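Local coordinates for cytosolic phospholipase A2 delta (Homo sapiens, PDB 5IZ5), which hydrolyses glycerophospholipids at the sn-2 position in a calcium-dependent manner, with a preference for linoleic acid at that position, at residues B[188-193]-B[200-205]; B[215-220]-B[249-254]; B[239-244]-B[260-265]. The protein carries 3 engineered substitutions. All blocks are in the same frame, centred on the assembly; numbering follows the deposited sequence.

Interaction 1 of 3, residues B[188-193]-B[200-205]; sequences ELELVL and TQTSFL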
loop_
_atom_site.group_PDB
_atom_site.type_symbol
_atom_site.label_atom_id
_atom_site.label_comp_id
_atom_site.label_asym_id
_atom_site.label_seq_id
_atom_site.Cartn_x
_atom_site.Cartn_y
_atom_site.Cartn_z
ATOM N N GLU B 188 33.363 8.410 21.807
ATOM C CA GLU B 188 32.214 7.859 21.103
ATOM C C GLU B 188 32.288 6.329 21.103
ATOM O O GLU B 188 33.252 5.750 20.606
ATOM C CB GLU B 188 32.177 8.390 19.670
ATOM C CG GLU B 188 30.771 8.584 19.128
ATOM C CD GLU B 188 30.748 9.052 17.684
ATOM O OE1 GLU B 188 31.831 9.217 17.081
ATOM O OE2 GLU B 188 29.635 9.252 17.151
ATOM N N LEU B 189 31.274 5.687 21.677
ATOM C CA LEU B 189 31.140 4.228 21.646
ATOM C C LEU B 189 30.489 3.794 20.338
ATOM O O LEU B 189 29.415 4.286 19.992
ATOM C CB LEU B 189 30.276 3.750 22.815
ATOM C CG LEU B 189 29.906 2.259 22.851
ATOM C CD1 LEU B 189 31.129 1.375 23.060
ATOM C CD2 LEU B 189 28.880 1.995 23.941
ATOM N N GLU B 190 31.126 2.870 19.624
ATOM C CA GLU B 190 30.548 2.301 18.401
ATOM C C GLU B 190 30.273 0.811 18.590
ATOM O O GLU B 190 31.202 0.036 18.836
ATOM C CB GLU B 190 31.473 2.509 17.201
ATOM C CG GLU B 190 31.054 1.724 15.960
ATOM C CD GLU B 190 31.936 1.981 14.755
ATOM O OE1 GLU B 190 31.731 3.002 14.071
ATOM O OE2 GLU B 190 32.824 1.149 14.483
ATOM N N LEU B 191 28.999 0.430 18.460
ATOM C CA LEU B 191 28.562 -0.965 18.538
ATOM C C LEU B 191 28.100 -1.443 17.168
ATOM O O LEU B 191 27.273 -0.792 16.522
ATOM C CB LEU B 191 27.409 -1.112 19.525
ATOM C CG LEU B 191 27.673 -0.677 20.962
ATOM C CD1 LEU B 191 26.374 -0.661 21.748
ATOM C CD2 LEU B 191 28.691 -1.591 21.628
ATOM N N VAL B 192 28.632 -2.576 16.726
ATOM C CA VAL B 192 28.290 -3.133 15.426
ATOM C C VAL B 192 27.834 -4.570 15.588
ATOM O O VAL B 192 28.505 -5.369 16.248
ATOM C CB VAL B 192 29.491 -3.110 14.463
ATOM C CG1 VAL B 192 29.072 -3.553 13.068
ATOM C CG2 VAL B 192 30.106 -1.719 14.407
ATOM N N LEU B 193 26.693 -4.891 14.978
ATOM C CA LEU B 193 26.168 -6.246 14.961
ATOM C C LEU B 193 25.684 -6.540 13.549
ATOM O O LEU B 193 24.525 -6.270 13.203
ATOM C CB LEU B 193 25.052 -6.391 16.004
ATOM C CG LEU B 193 24.270 -7.705 16.169
ATOM C CD1 LEU B 193 24.987 -8.932 15.639
ATOM C CD2 LEU B 193 23.859 -7.905 17.623
ATOM N N THR B 200 24.547 -0.785 13.067
ATOM C CA THR B 200 25.546 -0.019 13.798
ATOM C C THR B 200 24.867 1.031 14.648
ATOM O O THR B 200 23.954 1.703 14.184
ATOM C CB THR B 200 26.511 0.686 12.831
ATOM O OG1 THR B 200 27.185 -0.294 12.037
ATOM C CG2 THR B 200 27.549 1.525 13.584
ATOM N N GLN B 201 25.313 1.170 15.890
ATOM C CA GLN B 201 24.819 2.215 16.771
ATOM C C GLN B 201 26.000 2.904 17.447
ATOM O O GLN B 201 26.901 2.243 17.977
ATOM C CB GLN B 201 23.860 1.638 17.812
ATOM C CG GLN B 201 22.567 1.109 17.207
ATOM C CD GLN B 201 21.584 0.605 18.249
ATOM O OE1 GLN B 201 21.083 1.377 19.063
ATOM N NE2 GLN B 201 21.294 -0.692 18.222
ATOM N N THR B 202 25.997 4.232 17.404
ATOM C CA THR B 202 27.062 5.027 17.992
ATOM C C THR B 202 26.492 5.995 18.997
ATOM O O THR B 202 25.311 6.346 18.943
ATOM C CB THR B 202 27.814 5.849 16.940
ATOM O OG1 THR B 202 26.946 6.858 16.413
ATOM C CG2 THR B 202 28.311 4.958 15.820
ATOM N N SER B 203 27.346 6.435 19.910
ATOM C CA SER B 203 26.939 7.377 20.927
ATOM C C SER B 203 28.117 7.885 21.738
ATOM O O SER B 203 29.073 7.147 21.997
ATOM C CB SER B 203 25.959 6.719 21.883
ATOM O OG SER B 203 25.899 7.462 23.080
ATOM N N PHE B 204 28.024 9.143 22.160
ATOM C CA PHE B 204 28.984 9.701 23.098
ATOM C C PHE B 204 28.703 9.166 24.495
ATOM O O PHE B 204 27.583 8.772 24.810
ATOM C CB PHE B 204 28.942 11.227 23.077
ATOM C CG PHE B 204 29.419 11.818 21.783
ATOM C CD1 PHE B 204 28.533 12.417 20.896
ATOM C CD2 PHE B 204 30.760 11.755 21.442
ATOM C CE1 PHE B 204 28.985 12.952 19.700
ATOM C CE2 PHE B 204 31.218 12.284 20.249
ATOM C CZ PHE B 204 30.330 12.885 19.375
ATOM N N LEU B 205 29.731 9.125 25.330
ATOM C CA LEU B 205 29.561 8.649 26.698
ATOM C C LEU B 205 28.749 9.661 27.491
ATOM O O LEU B 205 28.941 10.869 27.342
ATOM C CB LEU B 205 30.913 8.395 27.359
ATOM C CG LEU B 205 31.773 7.288 26.737
ATOM C CD1 LEU B 205 33.025 7.083 27.574
ATOM C CD2 LEU B 205 30.994 5.987 26.606
#

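Interaction 2 of 3, residues B[215-220]-B[249-254]; sequences YMAALE and RPLTIG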
loop_
_atom_site.group_PDB
_atom_site.type_symbol
_atom_site.label_atom_id
_atom_site.label_comp_id
_atom_site.label_asym_id
_atom_site.label_seq_id
_atom_site.Cartn_x
_atom_site.Cartn_y
_atom_site.Cartn_z
ATOM N N TYR B 215 18.003 -9.106 15.669
ATOM C CA TYR B 215 18.644 -9.873 14.618
ATOM C C TYR B 215 18.125 -11.301 14.621
ATOM O O TYR B 215 17.636 -11.807 15.628
ATOM C CB TYR B 215 20.165 -9.865 14.813
ATOM C CG TYR B 215 20.589 -10.422 16.144
ATOM C CD1 TYR B 215 21.126 -11.703 16.244
ATOM C CD2 TYR B 215 20.423 -9.679 17.306
ATOM C CE1 TYR B 215 21.497 -12.221 17.475
ATOM C CE2 TYR B 215 20.787 -10.184 18.533
ATOM C CZ TYR B 215 21.324 -11.451 18.610
ATOM O OH TYR B 215 21.689 -11.940 19.828
ATOM N N MET B 216 18.241 -11.949 13.476
ATOM C CA MET B 216 17.794 -13.319 13.329
ATOM C C MET B 216 18.605 -14.291 14.180
ATOM O O MET B 216 19.840 -14.278 14.150
ATOM C CB MET B 216 17.914 -13.736 11.879
ATOM C CG MET B 216 16.768 -13.271 11.004
ATOM S SD MET B 216 17.124 -13.559 9.269
ATOM C CE MET B 216 17.597 -15.260 9.269
ATOM N N ALA B 217 17.895 -15.158 14.900
ATOM C CA ALA B 217 18.523 -16.190 15.725
ATOM C C ALA B 217 19.378 -17.139 14.883
ATOM O O ALA B 217 20.372 -17.667 15.371
ATOM C CB ALA B 217 17.464 -16.977 16.484
ATOM N N ALA B 218 19.008 -17.334 13.618
ATOM C CA ALA B 218 19.750 -18.225 12.718
ATOM C C ALA B 218 21.095 -17.699 12.209
ATOM O O ALA B 218 21.834 -18.439 11.555
ATOM C CB ALA B 218 18.875 -18.609 11.532
ATOM N N LEU B 219 21.422 -16.442 12.482
ATOM C CA LEU B 219 22.712 -15.902 12.037
ATOM C C LEU B 219 23.883 -16.410 12.880
ATOM O O LEU B 219 23.764 -16.568 14.091
ATOM C CB LEU B 219 22.732 -14.369 12.103
ATOM C CG LEU B 219 22.458 -13.461 10.895
ATOM C CD1 LEU B 219 21.613 -14.154 9.842
ATOM C CD2 LEU B 219 21.819 -12.142 11.318
ATOM N N GLU B 220 25.016 -16.642 12.225
ATOM C CA GLU B 220 26.296 -16.671 12.913
ATOM C C GLU B 220 26.911 -15.302 12.715
ATOM O O GLU B 220 27.275 -14.931 11.597
ATOM C CB GLU B 220 27.226 -17.736 12.354
ATOM C CG GLU B 220 28.629 -17.654 12.938
ATOM C CD GLU B 220 29.500 -18.815 12.512
ATOM O OE1 GLU B 220 29.495 -19.155 11.310
ATOM O OE2 GLU B 220 30.198 -19.381 13.380
ATOM N N ARG B 249 26.308 -17.084 18.298
ATOM C CA ARG B 249 26.149 -18.353 17.578
ATOM C C ARG B 249 24.677 -18.648 17.311
ATOM O O ARG B 249 23.817 -18.230 18.086
ATOM C CB ARG B 249 26.800 -19.510 18.350
ATOM C CG ARG B 249 28.272 -19.763 18.043
ATOM C CD ARG B 249 29.122 -18.527 17.760
ATOM N NE ARG B 249 30.346 -18.892 17.048
ATOM C CZ ARG B 249 31.411 -19.464 17.610
ATOM N NH1 ARG B 249 31.431 -19.747 18.914
ATOM N NH2 ARG B 249 32.471 -19.753 16.864
ATOM N N PRO B 250 24.385 -19.363 16.208
ATOM C CA PRO B 250 23.000 -19.597 15.812
ATOM C C PRO B 250 22.177 -20.339 16.845
ATOM O O PRO B 250 22.669 -21.275 17.471
ATOM C CB PRO B 250 23.127 -20.461 14.558
ATOM C CG PRO B 250 24.469 -20.159 14.022
ATOM C CD PRO B 250 25.328 -19.919 15.225
ATOM N N LEU B 251 20.936 -19.898 17.017
ATOM C CA LEU B 251 19.960 -20.582 17.861
ATOM C C LEU B 251 20.476 -20.887 19.280
ATOM O O LEU B 251 20.133 -21.916 19.860
ATOM C CB LEU B 251 19.505 -21.892 17.194
ATOM C CG LEU B 251 18.672 -21.881 15.899
ATOM C CD1 LEU B 251 17.758 -20.667 15.785
ATOM C CD2 LEU B 251 19.549 -22.024 14.670
ATOM N N THR B 252 21.319 -20.011 19.822
ATOM C CA THR B 252 21.805 -20.159 21.197
ATOM C C THR B 252 20.721 -19.794 22.206
ATOM O O THR B 252 19.661 -19.247 21.864
ATOM C CB THR B 252 23.061 -19.308 21.471
ATOM O OG1 THR B 252 22.824 -17.945 21.097
ATOM C CG2 THR B 252 24.253 -19.846 20.688
ATOM N N ILE B 253 20.997 -20.136 23.454
ATOM C CA ILE B 253 20.167 -19.723 24.576
ATOM C C ILE B 253 20.689 -18.373 25.044
ATOM O O ILE B 253 21.834 -18.011 24.757
ATOM C CB ILE B 253 20.240 -20.735 25.751
ATOM C CG1 ILE B 253 19.961 -22.160 25.272
ATOM C CG2 ILE B 253 19.265 -20.382 26.871
ATOM C CD1 ILE B 253 20.569 -23.223 26.162
ATOM N N GLY B 254 19.838 -17.632 25.748
ATOM C CA GLY B 254 20.230 -16.401 26.408
ATOM C C GLY B 254 21.507 -16.510 27.228
ATOM O O GLY B 254 21.829 -17.576 27.760
#

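Interaction 3 of 3, residues B[239-244]-B[260-265]; sequences NSAGYL and DVPAPN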
loop_
_atom_site.group_PDB
_atom_site.type_symbol
_atom_site.label_atom_id
_atom_site.label_comp_id
_atom_site.label_asym_id
_atom_site.label_seq_id
_atom_site.Cartn_x
_atom_site.Cartn_y
_atom_site.Cartn_z
ATOM N N ASN B 239 46.865 7.259 18.563
ATOM C CA ASN B 239 46.582 5.908 19.053
ATOM C C ASN B 239 45.090 5.618 19.240
ATOM O O ASN B 239 44.366 6.406 19.847
ATOM C CB ASN B 239 47.355 5.630 20.357
ATOM C CG ASN B 239 48.474 4.623 20.158
ATOM O OD1 ASN B 239 49.649 4.977 20.164
ATOM N ND2 ASN B 239 48.107 3.359 19.958
ATOM N N SER B 240 44.653 4.470 18.717
ATOM C CA SER B 240 43.264 4.031 18.800
ATOM C C SER B 240 43.174 2.763 19.638
ATOM O O SER B 240 43.977 1.847 19.468
ATOM C CB SER B 240 42.721 3.747 17.394
ATOM O OG SER B 240 42.375 4.942 16.709
ATOM N N ALA B 241 42.188 2.716 20.533
ATOM C CA ALA B 241 42.013 1.580 21.436
ATOM C C ALA B 241 41.495 0.353 20.703
ATOM O O ALA B 241 40.828 0.467 19.677
ATOM C CB ALA B 241 41.060 1.935 22.559
ATOM N N GLY B 242 41.789 -0.820 21.254
ATOM C CA GLY B 242 41.363 -2.067 20.658
ATOM C C GLY B 242 39.865 -2.278 20.776
ATOM O O GLY B 242 39.226 -1.769 21.700
ATOM N N TYR B 243 39.304 -3.024 19.832
ATOM C CA TYR B 243 37.887 -3.364 19.874
ATOM C C TYR B 243 37.688 -4.739 20.486
ATOM O O TYR B 243 38.564 -5.604 20.408
ATOM C CB TYR B 243 37.261 -3.308 18.475
ATOM C CG TYR B 243 37.713 -4.429 17.570
ATOM C CD1 TYR B 243 37.124 -5.688 17.634
ATOM C CD2 TYR B 243 38.740 -4.232 16.655
ATOM C CE1 TYR B 243 37.547 -6.722 16.813
ATOM C CE2 TYR B 243 39.170 -5.255 15.831
ATOM C CZ TYR B 243 38.568 -6.498 15.914
ATOM O OH TYR B 243 38.991 -7.519 15.101
ATOM N N LEU B 244 36.533 -4.932 21.106
ATOM C CA LEU B 244 36.163 -6.215 21.662
ATOM C C LEU B 244 35.037 -6.823 20.851
ATOM O O LEU B 244 34.170 -6.107 20.360
ATOM C CB LEU B 244 35.747 -6.055 23.118
ATOM C CG LEU B 244 34.286 -6.039 23.575
ATOM C CD1 LEU B 244 34.272 -6.013 25.092
ATOM C CD2 LEU B 244 33.495 -4.854 23.040
ATOM N N ASP B 260 34.990 -4.889 29.611
ATOM C CA ASP B 260 35.499 -3.549 29.732
ATOM C C ASP B 260 36.084 -3.136 28.387
ATOM O O ASP B 260 37.056 -3.723 27.922
ATOM C CB ASP B 260 36.542 -3.498 30.847
ATOM C CG ASP B 260 35.967 -3.884 32.205
ATOM O OD1 ASP B 260 36.664 -4.581 32.968
ATOM O OD2 ASP B 260 34.816 -3.508 32.511
ATOM N N VAL B 261 35.467 -2.136 27.760
ATOM C CA VAL B 261 35.900 -1.649 26.456
ATOM C C VAL B 261 37.025 -0.667 26.727
ATOM O O VAL B 261 36.815 0.313 27.435
ATOM C CB VAL B 261 34.759 -0.930 25.697
ATOM C CG1 VAL B 261 35.211 -0.497 24.306
ATOM C CG2 VAL B 261 33.548 -1.831 25.580
ATOM N N PRO B 262 38.216 -0.913 26.164
ATOM C CA PRO B 262 39.319 -0.004 26.434
ATOM C C PRO B 262 39.112 1.354 25.780
ATOM O O PRO B 262 38.572 1.429 24.671
ATOM C CB PRO B 262 40.514 -0.715 25.805
ATOM C CG PRO B 262 39.930 -1.491 24.687
ATOM C CD PRO B 262 38.586 -1.944 25.178
ATOM N N ALA B 263 39.528 2.410 26.477
ATOM C CA ALA B 263 39.478 3.769 25.955
ATOM C C ALA B 263 40.867 4.186 25.510
ATOM O O ALA B 263 41.855 3.619 25.977
ATOM C CB ALA B 263 38.980 4.718 27.030
ATOM N N PRO B 264 40.954 5.172 24.598
ATOM C CA PRO B 264 42.245 5.790 24.317
ATOM C C PRO B 264 42.664 6.659 25.507
ATOM O O PRO B 264 41.885 7.512 25.944
ATOM C CB PRO B 264 41.967 6.675 23.098
ATOM C CG PRO B 264 40.519 6.986 23.184
ATOM C CD PRO B 264 39.856 5.823 23.860
ATOM N N ASN B 265 43.860 6.435 26.043
ATOM C CA ASN B 265 44.405 7.292 27.099
ATOM C C ASN B 265 43.429 7.472 28.277
ATOM O O ASN B 265 43.213 8.589 28.767
ATOM C CB ASN B 265 44.755 8.660 26.500
ATOM C CG ASN B 265 45.550 8.539 25.212
ATOM O OD1 ASN B 265 46.248 7.548 25.004
ATOM N ND2 ASN B 265 45.443 9.542 24.338
HETATM O O HOH W 1 37.884 0.621 22.250
#

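Interaction 1 of 3, residues B[188-193]-B[200-205]
E188 lays the aliphatic part of its side chain over one face of the F204 ring. Its CG sits 4.1 Å from the centroid of the F204 ring, offset toward the rim at CD2 and CE2, in a CH-pi contact. Beyond CG the chain is extended (chi2 -177°), and the carboxylate is turned almost parallel to the ring, with 12° between the planes. The same side chain crosses T202 obliquely, E188 OE2 standing 3.7 Å from T202 OG1, a contact rather than a hydrogen bond. L189 makes the first hydrogen-bonded pair: L189 N gives to S203 O at 2.7 Å, and L189 O takes S203 N at 3.0 Å. L189 O also receives the CA-H of T202. The side chain of L189 goes to the other face of the sheet, where it meets L205, L172 and L227. Back on the face of E188, the aliphatic chain of E190 meets the methyl groups of T200 and T202, with E190 CB 4.2 Å from T202 CG2. These two strands form an antiparallel beta hairpin at the edge of a four-stranded sheet, in what is probably a second C2-type domain; 221-228 flanks 188-193 on its other side. L191 and Q201 form the second hydrogen-bonded pair, with the bond from L191 N to Q201 O nearly straight (173°). L191 packs against V170, F211 and F213 of the facing strands, while Q201 leads its amide away to give NE2 to R212 O. At V192 both methyls lie beside T200, whose OG1 is 3.9 Å from V192 CG1; the side chains point the same way. L193 turns its side chain from the partner strand toward L168, and is hydrogen-bonded through the backbone to D199.

Interaction 2 of 3, residues B[215-220]-B[249-254]
L251 N donates to A217 O at 2.8 Å, the single hydrogen bond between two beta turns that meet in this C2-type domain: a type I turn from M216 to L219 and a type II turn from R249 to T252. The donor stands above the A217 carbonyl plane, 42° out of it. A217 O also receives a weaker CA-H contact from P250, whose CA lies 3.3 Å from it. Beside this bond the L251 side chain reaches back, and its CD1 touches A217 CB at 3.8 Å. The P250 ring lies against the far end of the first turn, with P250 CG 3.7 Å from L219 O and 4.0 Å from E220 CB. An alanine at P250 keeps CB against A218 O but removes CG and CD, which would probably open a gap beside E220 CB and leave the backbone freer to turn here. Farther out, E220 and R249 run side by side. E220 OE2 faces R249 NE at the edge of the guanidinium, at 3.7 Å, a long salt bridge at an exposed place. R249 CD is swung back by a bend at chi2 (36°).

Several second-shell contacts position the turns. A217 is hydrogen-bonded through the backbone to E164 and rests on S166, both in strand 160-172, while P250 and L251 pack on L83 of strand 75-85, in the first C2 domain. L219 N closes its own turn on M216 O. In the second turn T252 OG1 gives a hydrogen bond to R249 O at 3.2 Å, tilted 24° from the carbonyl plane.

Interaction 3 of 3, residues B[239-244]-B[260-265]
A241 and P264 stand across from each other with CA atoms 5.1 Å apart, in two segments whose end-to-end directions are 177° apart and which separate to 6.6 Å between the CA atoms of L244 and V261. A241 CB points at the partner segment and fits over its backbone, 3.3 Å from P262 O, with the A263 carbonyl carbon next nearest. The methyl thus sits between two proline rings, touching P262 CG on one side and P264 CD on the other. One residue on, the approach is reversed: G242 O abuts the P262 ring, 3.1 Å from P262 CG, a tight fit of carbonyl against carbon. At the L244 end of the contact, the side chains of L244 and V261 cross at about a right angle, and L244 CD2 meets V261 CG2 at 3.9 Å. L244 CG is held off the staggered positions (chi1 102°) on the way to this touch. At the other end N239 O lies near P264 CB.

The contact lies at the border of a beta sandwich. L244 opens strand 244-248, an outermost strand of one sheet, and is hydrogen-bonded through the backbone to G225; V261 lies on strand 255-263 of the other sheet, hydrogen-bonded through the backbone to V269 and packed on L227. A water fills in where direct backbone bonds are absent, donating to G242 O at 2.8 Å and to P262 O at 2.6 Å. P262 and P264 have no N-H to offer. G242 O and P262 O are both acceptors and cannot bond each other; the water, donating a hydrogen to each, joins them. Methyl, ring and carbonyl contacts hold the segments otherwise, a join that probably depends on that water for its polar part.

All three contacts lie in the probable second C2 domain, and their chemistry follows their place. Interaction 1 is a true sheet pairing within the four-stranded sheet, built on four backbone hydrogen bonds, with one face turned to the sandwich interior and the other more open. Interactions 2 and 3 both reach the large antiparallel sheet, through strands 210-216 and 255-263. Interaction 2, also partly buried, joins turns by one backbone bond and a long ion pair; it touches interaction 1 where L193 CD2 packs on Y215 CD2 at 3.9 Å. Interaction 3 is a surface contact with a bridging water instead of direct bonds, its centre about 13 Å from that of interaction 1.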